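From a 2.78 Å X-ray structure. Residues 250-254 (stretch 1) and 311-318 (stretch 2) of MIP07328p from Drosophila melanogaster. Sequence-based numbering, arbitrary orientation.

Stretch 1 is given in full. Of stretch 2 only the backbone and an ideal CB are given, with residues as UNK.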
ATOM      1  N   PHE A 250      14.844  14.444   6.013  1.00 51.59           N
ATOM      2  CA  PHE A 250      13.693  13.694   6.501  1.00 50.78           C
ATOM      3  C   PHE A 250      12.590  14.654   6.924  1.00 57.03           C
ATOM      4  O   PHE A 250      12.766  15.441   7.861  1.00 74.95           O
ATOM      5  CB  PHE A 250      14.088  12.787   7.665  1.00 46.60           C
ATOM      6  CG  PHE A 250      12.948  11.962   8.201  1.00 49.68           C
ATOM      7  CD1 PHE A 250      12.606  10.759   7.603  1.00 49.39           C
ATOM      8  CD2 PHE A 250      12.221  12.386   9.300  1.00 61.26           C
ATOM      9  CE1 PHE A 250      11.559   9.996   8.093  1.00 35.59           C
ATOM     10  CE2 PHE A 250      11.173  11.628   9.794  1.00 49.35           C
ATOM     11  CZ  PHE A 250      10.844  10.431   9.188  1.00 35.67           C
ATOM     12  N   LEU A 251      11.455  14.585   6.232  1.00 47.15           N
ATOM     13  CA  LEU A 251      10.261  15.338   6.578  1.00 35.83           C
ATOM     14  C   LEU A 251       9.063  14.403   6.523  1.00 58.42           C
ATOM     15  O   LEU A 251       9.079  13.388   5.822  1.00 59.31           O
ATOM     16  CB  LEU A 251      10.041  16.525   5.631  1.00 36.10           C
ATOM     17  CG  LEU A 251      11.118  17.608   5.613  1.00 45.80           C
ATOM     18  CD1 LEU A 251      10.824  18.626   4.526  1.00 44.00           C
ATOM     19  CD2 LEU A 251      11.198  18.282   6.969  1.00 56.72           C
ATOM     20  N   LYS A 252       8.018  14.749   7.273  1.00 42.47           N
ATOM     21  CA  LYS A 252       6.789  13.969   7.262  1.00 35.05           C
ATOM     22  C   LYS A 252       5.591  14.891   7.421  1.00 49.91           C
ATOM     23  O   LYS A 252       5.689  15.983   7.988  1.00 61.44           O
ATOM     24  CB  LYS A 252       6.774  12.897   8.358  1.00 35.23           C
ATOM     25  CG  LYS A 252       6.894  13.426   9.777  1.00 34.83           C
ATOM     26  CD  LYS A 252       6.866  12.279  10.777  1.00 48.09           C
ATOM     27  CE  LYS A 252       7.001  12.771  12.209  1.00 54.42           C
ATOM     28  NZ  LYS A 252       6.991  11.645  13.184  1.00 36.98           N
ATOM     29  N   ALA A 253       4.452  14.432   6.911  1.00 48.17           N
ATOM     30  CA  ALA A 253       3.199  15.163   6.998  1.00 48.47           C
ATOM     31  C   ALA A 253       2.080  14.184   7.310  1.00 45.01           C
ATOM     32  O   ALA A 253       2.161  12.999   6.972  1.00 39.79           O
ATOM     33  CB  ALA A 253       2.894  15.922   5.702  1.00 36.51           C
ATOM     34  N   ARG A 254       1.038  14.685   7.963  1.00 36.42           N
ATOM     35  CA  ARG A 254      -0.107  13.852   8.296  1.00 37.25           C
ATOM     36  C   ARG A 254      -0.991  13.656   7.072  1.00 45.13           C
ATOM     37  O   ARG A 254      -1.158  14.565   6.254  1.00 42.92           O
ATOM     38  CB  ARG A 254      -0.918  14.478   9.429  1.00 34.46           C
ATOM     39  CG  ARG A 254      -2.115  13.643   9.851  1.00 34.51           C
ATOM     40  CD  ARG A 254      -2.978  14.362  10.869  1.00 51.11           C
ATOM     41  NE  ARG A 254      -4.128  13.551  11.257  1.00 49.66           N
ATOM     42  CZ  ARG A 254      -5.084  13.957  12.085  1.00 57.50           C
ATOM     43  NH1 ARG A 254      -5.031  15.171  12.618  1.00 57.36           N
ATOM     44  NH2 ARG A 254      -6.094  13.149  12.381  1.00 75.33           N
ATOM     45  N   UNK A 311       3.504  18.725  -2.266  1.00 44.67           N
ATOM     46  CA  UNK A 311       3.282  20.140  -1.995  1.00 46.54           C
ATOM     47  C   UNK A 311       3.235  20.429  -0.500  1.00 52.34           C
ATOM     48  O   UNK A 311       3.553  21.545  -0.079  1.00 58.56           O
ATOM     49  CB  UNK A 311       1.983  20.605  -2.656  1.00 46.54           C
ATOM     50  N   UNK A 312       2.841  19.443   0.310  1.00 55.02           N
ATOM     51  CA  UNK A 312       2.761  19.657   1.751  1.00 54.17           C
ATOM     52  C   UNK A 312       4.122  19.985   2.345  1.00 51.82           C
ATOM     53  O   UNK A 312       4.208  20.710   3.343  1.00 59.34           O
ATOM     54  CB  UNK A 312       2.177  18.421   2.439  1.00 54.17           C
ATOM     55  N   UNK A 313       5.194  19.473   1.747  1.00 46.93           N
ATOM     56  CA  UNK A 313       6.544  19.721   2.227  1.00 44.74           C
ATOM     57  C   UNK A 313       7.089  21.067   1.778  1.00 56.91           C
ATOM     58  O   UNK A 313       8.263  21.367   2.031  1.00 57.57           O
ATOM     59  CB  UNK A 313       7.477  18.605   1.752  1.00 44.74           C
ATOM     60  N   UNK A 314       6.267  21.882   1.118  1.00 44.18           N
ATOM     61  CA  UNK A 314       6.605  23.263   0.809  1.00 51.06           C
ATOM     62  C   UNK A 314       5.948  24.253   1.763  1.00 59.81           C
ATOM     63  O   UNK A 314       6.101  25.462   1.578  1.00 67.59           O
ATOM     64  CB  UNK A 314       6.199  23.587  -0.630  1.00 51.06           C
ATOM     65  N   UNK A 315       5.228  23.769   2.775  1.00 48.62           N
ATOM     66  CA  UNK A 315       4.519  24.620   3.705  1.00 54.68           C
ATOM     67  C   UNK A 315       5.302  24.886   4.977  1.00 64.54           C
ATOM     68  O   UNK A 315       6.512  24.673   5.063  1.00 68.93           O
ATOM     69  CB  UNK A 315       3.168  23.992   4.054  1.00 54.68           C
ATOM     70  N   UNK A 316       4.579  25.361   5.985  1.00 60.31           N
ATOM     71  CA  UNK A 316       5.187  25.737   7.248  1.00 57.40           C
ATOM     72  C   UNK A 316       5.534  24.499   8.070  1.00 61.36           C
ATOM     73  O   UNK A 316       4.943  23.428   7.917  1.00 59.14           O
ATOM     74  CB  UNK A 316       4.253  26.657   8.036  1.00 57.40           C
ATOM     75  N   UNK A 317       6.512  24.665   8.955  1.00 49.23           N
ATOM     76  CA  UNK A 317       6.964  23.600   9.837  1.00 57.93           C
ATOM     77  C   UNK A 317       6.255  23.716  11.178  1.00 62.02           C
ATOM     78  O   UNK A 317       6.218  24.798  11.772  1.00 69.23           O
ATOM     79  CB  UNK A 317       8.482  23.650  10.021  1.00 57.93           C
ATOM     80  N   UNK A 318       5.702  22.604  11.649  1.00 59.08           N
ATOM     81  CA  UNK A 318       5.101  22.572  12.975  1.00 58.09           C
ATOM     82  C   UNK A 318       6.195  22.732  14.023  1.00 58.73           C
ATOM     83  O   UNK A 318       7.149  21.948  14.057  1.00 61.91           O
ATOM     84  CB  UNK A 318       4.322  21.273  13.194  1.00 58.09           C
TER

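Position 311 has helical backbone angles (-75/-27), and nothing of stretch 1 lies within 5.5 Å of its ideal CB. Most side chains would suit it. The deposited residue is Ala311. Its carbonyl O accepts a hydrogen bond from the backbone N of position 314 (3.0 Å).

Position 312 is also helical in its angles (-62/-30), and its CA-to-CB bond points toward stretch 1. The ideal CB is 4.2 Å from Ala253 CB, a methyl group that offers no charge and no polar partner. A small apolar side chain fits well. The residue is Ala312, and its methyl packs against that of Ala253. A type I turn starts here and runs to position 315.

Position 313 also points toward stretch 1. Its ideal CB is 4.3 Å from Leu251 CD1, and the strand beyond presents the side chains of Leu251 and Ala253 on the near side, while CA-to-CB of Lys252 points away. A sizeable apolar group is called for: Leu, Met, Ile or an aromatic could each use this surface. The residue is Phe313, with chi1 in m. Its ring reaches along the strand from Leu251 to Ala253. Phe313 CD1 packs 3.5 Å from Leu251 CB, and Phe313 CE1 lies 4.4 Å from Ala253 CB. The ring also approaches the backbone: Lys252 N sits at its edge, 3.7 Å from Phe313 CE1. These are packing contacts; no hydrogen bond joins the two stretches.

Position 314 directs CA-to-CB away from stretch 1, into space where stretch 1 offers nothing. Polar residues would suit it. The residue is Asp314, which touches a crystal neighbour.

Position 315 closes the turn, its N hydrogen-bonded to Ala312 O (3.3 Å). Its angles (-96/-164) do not demand glycine, and there is room for a CB, so small or polar side chains would do as well as glycine. The residue is Gly315.

Position 316 is extended (-76/155) and out of reach of stretch 1, so many side chains would do. The residue is Glu316.

Position 317 points sideways, with no atom of stretch 1 within 5.5 Å of its ideal CB. A side chain that extends well past CB could reach the apolar end of Leu251; Phe, Met or Leu would suit. The residue is Phe317. The end of its side chain comes nearer, and Leu251 CD2 meets the ring edge at 3.8 Å from Phe317 CE2.

Position 318 is out of reach, and stretch 1 sets no preference. The residue is Lys318, whose NZ is hydrogen-bonded elsewhere in the structure.

Stretch 2, residues 311-318: AAFDGEFK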
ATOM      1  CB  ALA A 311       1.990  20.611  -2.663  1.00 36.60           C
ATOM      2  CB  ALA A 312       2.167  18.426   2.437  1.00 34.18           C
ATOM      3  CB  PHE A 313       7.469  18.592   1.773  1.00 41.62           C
ATOM      4  CG  PHE A 313       6.998  17.229   2.189  1.00 43.22           C
ATOM      5  CD1 PHE A 313       7.250  16.756   3.464  1.00 55.77           C
ATOM      6  CD2 PHE A 313       6.297  16.426   1.307  1.00 40.74           C
ATOM      7  CE1 PHE A 313       6.816  15.503   3.853  1.00 55.06           C
ATOM      8  CE2 PHE A 313       5.859  15.171   1.689  1.00 40.38           C
ATOM      9  CZ  PHE A 313       6.119  14.710   2.965  1.00 39.80           C
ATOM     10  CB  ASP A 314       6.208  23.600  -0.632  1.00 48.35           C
ATOM     11  CG  ASP A 314       6.891  22.707  -1.652  1.00 73.11           C
ATOM     12  OD1 ASP A 314       8.060  22.328  -1.426  1.00 75.88           O
ATOM     13  OD2 ASP A 314       6.255  22.385  -2.678  1.00 78.97           O
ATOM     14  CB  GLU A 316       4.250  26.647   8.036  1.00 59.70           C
ATOM     15  CG  GLU A 316       3.967  27.975   7.359  1.00 78.96           C
ATOM     16  CD  GLU A 316       2.859  28.749   8.044  1.00101.04           C
ATOM     17  OE1 GLU A 316       1.788  28.156   8.296  1.00105.07           O
ATOM     18  OE2 GLU A 316       3.062  29.946   8.342  1.00104.72           O
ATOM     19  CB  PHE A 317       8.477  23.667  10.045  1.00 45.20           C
ATOM     20  CG  PHE A 317       9.273  23.441   8.796  1.00 60.15           C
ATOM     21  CD1 PHE A 317       9.588  24.497   7.957  1.00 59.13           C
ATOM     22  CD2 PHE A 317       9.716  22.173   8.465  1.00 64.31           C
ATOM     23  CE1 PHE A 317      10.324  24.290   6.808  1.00 47.58           C
ATOM     24  CE2 PHE A 317      10.454  21.959   7.319  1.00 59.39           C
ATOM     25  CZ  PHE A 317      10.759  23.020   6.490  1.00 56.21           C
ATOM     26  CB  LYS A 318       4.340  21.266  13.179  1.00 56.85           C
ATOM     27  CG  LYS A 318       3.362  21.283  14.341  1.00 60.21           C
ATOM     28  CD  LYS A 318       2.515  20.022  14.342  1.00 62.65           C
ATOM     29  CE  LYS A 318       1.811  19.832  13.003  1.00 79.98           C
ATOM     30  NZ  LYS A 318       0.733  20.836  12.773  1.00 78.01           N
TER
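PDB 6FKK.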